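PCP domain (Thermobifida fusca, PDB 7KW3) probably serves as the peptidyl carrier domain of a non-ribosomal peptide synthetase, holding the growing substrate on a phosphopantetheine arm between catalytic domains. Local coordinates at residues A[30-35]-A[59-64]; A[47-50]-A[55-58]. All coordinates share one frame; numbering follows the deposited sequence.

How the interactions relate
From the N terminus, helix 8-21 leads into the long loop that carries 30-35. The chain then runs through helix 39-51, which holds 47-50, and turns back at strand 54-55. Interaction 2 closes this short turn by setting 55-58 against the end of helix 39-51. Helix 58-63 follows at once, and interaction 1 lays it against the long loop, closing a larger loop inside which interaction 2 is nested. Their centres lie about 12 Å apart, yet they touch where Val61 CG2 packs on Ile56 CD1 at 4.0 Å. Together they tie the long loop to helix 58-63, and the segment leading into that helix to the end of helix 39-51.

Interaction 1 (A[30-35]-A[59-64]); sequences ADFFAL and RHVFRH
Phe32 and Phe33, presented by a turn that starts at Asp31, reach from the long loop to Val61 and Phe62 on helix 58-63. Asp31 OD1 accepts from Ala34 N at 2.9 Å, the donor lying above the carboxylate plane, and weakly from Phe33 N: an Asx motif that holds the turn. Next, Phe32 puts CD2 3.8 Å from Val61 CG1. Its CG stands anti to the backbone N (chi1 -171°), which sends the ring inward to Tyr17, met edge-to-face, and to Leu45 of helix 39-51. In this four-helix carrier fold the long loop is thereby pinned to the core just ahead of helix 39-51, where the family attaches its phosphopantetheine. Phe33 has Phe32 CD2 over the centre of one ring face and Val61 O at its edge, 3.6 Å from Phe33 CE2. Phe33 CE2 also meets Val61 CG1 at 3.9 Å. Phe33 CZ sits over one face of the Phe62 ring, offset toward its rim and 3.5 Å from Phe62 CE1, with the ring planes inclined at 35°. An alanine here takes away the ring over that face, and Phe62 would probably be freer to turn. Leu35 N then returns to Asp31 O at 3.1 Å.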
# COMPACT_ATOMS: atom_id res chain seq x y z
N ALA A 30 5.81 4.91 4.90
CA ALA A 30 6.51 4.86 3.62
C ALA A 30 5.68 5.47 2.50
O ALA A 30 4.46 5.29 2.42
CB ALA A 30 6.86 3.42 3.27
N ASP A 31 6.38 6.20 1.63
CA ASP A 31 5.79 6.83 0.45
C ASP A 31 6.06 5.92 -0.75
O ASP A 31 7.22 5.66 -1.08
CB ASP A 31 6.40 8.22 0.21
CG ASP A 31 5.75 8.96 -0.95
OD1 ASP A 31 5.76 8.44 -2.09
OD2 ASP A 31 5.23 10.08 -0.73
N PHE A 32 4.99 5.47 -1.40
CA PHE A 32 5.12 4.47 -2.47
C PHE A 32 6.02 4.98 -3.60
O PHE A 32 6.88 4.24 -4.09
CB PHE A 32 3.74 4.09 -2.99
CG PHE A 32 3.74 2.92 -3.94
CD1 PHE A 32 4.02 1.64 -3.48
CD2 PHE A 32 3.44 3.10 -5.28
CE1 PHE A 32 4.01 0.55 -4.36
CE2 PHE A 32 3.42 2.02 -6.16
CZ PHE A 32 3.71 0.74 -5.69
N PHE A 33 5.87 6.24 -3.99
CA PHE A 33 6.67 6.75 -5.10
C PHE A 33 8.07 7.16 -4.66
O PHE A 33 9.01 7.08 -5.46
CB PHE A 33 5.93 7.89 -5.80
CG PHE A 33 4.63 7.44 -6.39
CD1 PHE A 33 4.61 6.75 -7.61
CD2 PHE A 33 3.45 7.59 -5.68
CE1 PHE A 33 3.42 6.28 -8.14
CE2 PHE A 33 2.25 7.13 -6.20
CZ PHE A 33 2.24 6.47 -7.44
N ALA A 34 8.24 7.57 -3.41
CA ALA A 34 9.60 7.82 -2.92
C ALA A 34 10.43 6.54 -2.91
O ALA A 34 11.66 6.60 -3.01
CB ALA A 34 9.56 8.44 -1.53
N LEU A 35 9.78 5.38 -2.78
CA LEU A 35 10.45 4.09 -2.72
C LEU A 35 10.58 3.43 -4.08
O LEU A 35 10.96 2.25 -4.16
CB LEU A 35 9.69 3.16 -1.77
CG LEU A 35 9.80 3.58 -0.32
CD1 LEU A 35 9.05 2.60 0.54
CD2 LEU A 35 11.26 3.64 0.06
N ARG A 59 -6.00 5.73 -8.47
CA ARG A 59 -6.13 7.13 -8.08
C ARG A 59 -5.88 7.32 -6.58
O ARG A 59 -5.28 8.32 -6.17
CB ARG A 59 -7.51 7.68 -8.47
CG ARG A 59 -7.52 8.24 -9.88
CD ARG A 59 -8.81 8.94 -10.24
NE ARG A 59 -8.76 9.34 -11.64
CZ ARG A 59 -9.06 8.55 -12.66
NH1 ARG A 59 -9.47 7.30 -12.44
NH2 ARG A 59 -8.98 9.00 -13.91
N HIS A 60 -6.31 6.37 -5.75
CA HIS A 60 -6.00 6.43 -4.33
C HIS A 60 -4.50 6.44 -4.09
O HIS A 60 -3.99 7.22 -3.27
CB HIS A 60 -6.64 5.25 -3.59
CG HIS A 60 -8.14 5.31 -3.53
ND1 HIS A 60 -8.92 4.19 -3.47
CD2 HIS A 60 -8.99 6.37 -3.52
CE1 HIS A 60 -10.20 4.54 -3.42
NE2 HIS A 60 -10.26 5.86 -3.45
N VAL A 61 -3.76 5.58 -4.80
CA VAL A 61 -2.32 5.50 -4.60
C VAL A 61 -1.65 6.81 -5.00
O VAL A 61 -0.81 7.34 -4.25
CB VAL A 61 -1.75 4.31 -5.38
CG1 VAL A 61 -0.22 4.29 -5.30
CG2 VAL A 61 -2.37 3.01 -4.85
N PHE A 62 -2.01 7.37 -6.16
CA PHE A 62 -1.38 8.61 -6.59
C PHE A 62 -1.72 9.76 -5.66
O PHE A 62 -0.87 10.61 -5.39
CB PHE A 62 -1.76 8.92 -8.04
CG PHE A 62 -1.01 8.09 -9.05
CD1 PHE A 62 0.22 8.51 -9.56
CD2 PHE A 62 -1.50 6.87 -9.48
CE1 PHE A 62 0.93 7.74 -10.48
CE2 PHE A 62 -0.82 6.10 -10.39
CZ PHE A 62 0.41 6.54 -10.90
N ARG A 63 -2.94 9.78 -5.12
CA ARG A 63 -3.34 10.86 -4.24
C ARG A 63 -2.87 10.65 -2.80
O ARG A 63 -2.62 11.62 -2.09
CB ARG A 63 -4.87 11.03 -4.33
CG ARG A 63 -5.50 11.82 -3.22
CD ARG A 63 -5.79 13.27 -3.57
NE ARG A 63 -6.02 14.04 -2.35
CZ ARG A 63 -6.45 15.29 -2.30
NH1 ARG A 63 -6.71 15.95 -3.42
NH2 ARG A 63 -6.61 15.88 -1.12
N HIS A 64 -2.71 9.40 -2.35
CA HIS A 64 -2.32 9.10 -0.96
C HIS A 64 -1.21 8.07 -0.95
O HIS A 64 -1.43 6.92 -0.57
CB HIS A 64 -3.51 8.59 -0.15
CG HIS A 64 -4.71 9.48 -0.22
ND1 HIS A 64 -4.74 10.74 0.32
CD2 HIS A 64 -5.93 9.28 -0.78
CE1 HIS A 64 -5.92 11.29 0.11
NE2 HIS A 64 -6.66 10.42 -0.56

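Interaction 2 (A[47-50]-A[55-58]); sequences HRAR and EISA
Glu55, on the strand after the turn, and Arg50, near the end of helix 39-51, lie side by side with their side chains pointing the same way. Chi1 of Glu55 (-113°) lies away from the staggered positions; from CB the chain runs on extended. Glu55 CG is the first atom to touch, 4.0 Å from Arg50 CZ, with Arg50 NH2 closer still, so this methylene packs against the guanidinium. CD follows beside the same nitrogen. At the end, Glu55 OE1 forms a salt bridge with Arg50 NH2 at 3.2 Å, approaching the edge of the guanidinium near its plane. The carboxylate is turned 61° from that plane, so the two groups do not pair flat through two oxygens and two nitrogens. The other oxygen, Glu55 OE2, takes a weak bond from a water at 2.8 Å, and the water weakly accepts from Arg50 NH2. A bend in Arg50 (chi3 -85°) brings its guanidinium alongside Glu55. Since both residues also touch a crystal neighbour, this pose may owe something to the lattice. Next to the charged pair, Ile56 CD1 packs on the buried Ala49 CB at 3.8 Å. Leu13 of helix 8-21 also touches Ala49, while backbone bonding to Gln75 ties Glu55 to strand 75-76, and Ser57 OG N-caps helix 58-63 by bonding His60 N.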
# COMPACT_ATOMS: atom_id res chain seq x y z
N HIS A 47 -3.93 -4.70 -7.30
CA HIS A 47 -4.30 -6.12 -7.32
C HIS A 47 -3.93 -6.83 -6.03
O HIS A 47 -4.71 -7.64 -5.51
CB HIS A 47 -3.60 -6.86 -8.47
CG HIS A 47 -3.86 -6.29 -9.82
ND1 HIS A 47 -5.07 -5.73 -10.18
CD2 HIS A 47 -3.07 -6.22 -10.93
CE1 HIS A 47 -5.02 -5.34 -11.44
NE2 HIS A 47 -3.82 -5.63 -11.92
N ARG A 48 -2.71 -6.61 -5.54
CA ARG A 48 -2.24 -7.40 -4.41
C ARG A 48 -2.89 -6.93 -3.12
O ARG A 48 -3.14 -7.74 -2.23
CB ARG A 48 -0.71 -7.37 -4.35
CG ARG A 48 -0.08 -8.39 -5.31
CD ARG A 48 1.36 -8.08 -5.75
NE ARG A 48 1.59 -8.48 -7.15
CZ ARG A 48 2.78 -8.55 -7.77
NH1 ARG A 48 3.91 -8.25 -7.14
NH2 ARG A 48 2.82 -8.92 -9.05
N ALA A 49 -3.21 -5.64 -3.03
CA ALA A 49 -3.99 -5.14 -1.90
C ALA A 49 -5.36 -5.81 -1.84
O ALA A 49 -5.82 -6.20 -0.76
CB ALA A 49 -4.14 -3.62 -1.99
N ARG A 50 -6.01 -5.96 -2.99
CA ARG A 50 -7.29 -6.65 -2.99
C ARG A 50 -7.13 -8.10 -2.53
O ARG A 50 -7.92 -8.59 -1.73
CB ARG A 50 -7.95 -6.58 -4.38
CG ARG A 50 -9.04 -7.61 -4.59
CD ARG A 50 -9.72 -7.45 -5.93
NE ARG A 50 -10.77 -6.45 -5.83
CZ ARG A 50 -12.00 -6.70 -5.37
NH1 ARG A 50 -12.33 -7.94 -4.98
NH2 ARG A 50 -12.90 -5.73 -5.31
N GLU A 55 -9.59 -2.92 -0.70
CA GLU A 55 -9.97 -2.37 -1.99
C GLU A 55 -9.46 -0.94 -2.09
O GLU A 55 -9.86 -0.08 -1.31
CB GLU A 55 -11.49 -2.39 -2.15
CG GLU A 55 -11.98 -3.32 -3.20
CD GLU A 55 -13.40 -3.02 -3.63
OE1 GLU A 55 -13.60 -2.67 -4.80
OE2 GLU A 55 -14.31 -3.14 -2.78
N ILE A 56 -8.58 -0.70 -3.06
CA ILE A 56 -8.11 0.64 -3.38
C ILE A 56 -8.11 0.80 -4.89
O ILE A 56 -8.20 -0.17 -5.65
CB ILE A 56 -6.71 0.94 -2.83
CG1 ILE A 56 -5.74 -0.16 -3.24
CG2 ILE A 56 -6.76 1.13 -1.32
CD1 ILE A 56 -4.30 0.11 -2.89
N SER A 57 -8.00 2.06 -5.33
CA SER A 57 -7.81 2.39 -6.74
C SER A 57 -6.42 2.95 -6.98
O SER A 57 -5.73 3.43 -6.07
CB SER A 57 -8.85 3.41 -7.20
OG SER A 57 -8.54 4.69 -6.67
N ALA A 58 -6.02 2.92 -8.26
CA ALA A 58 -4.80 3.60 -8.67
C ALA A 58 -4.84 5.08 -8.29
O ALA A 58 -3.84 5.64 -7.85
CB ALA A 58 -4.59 3.45 -10.18
O HOH W 1 -14.79 -5.92 -2.63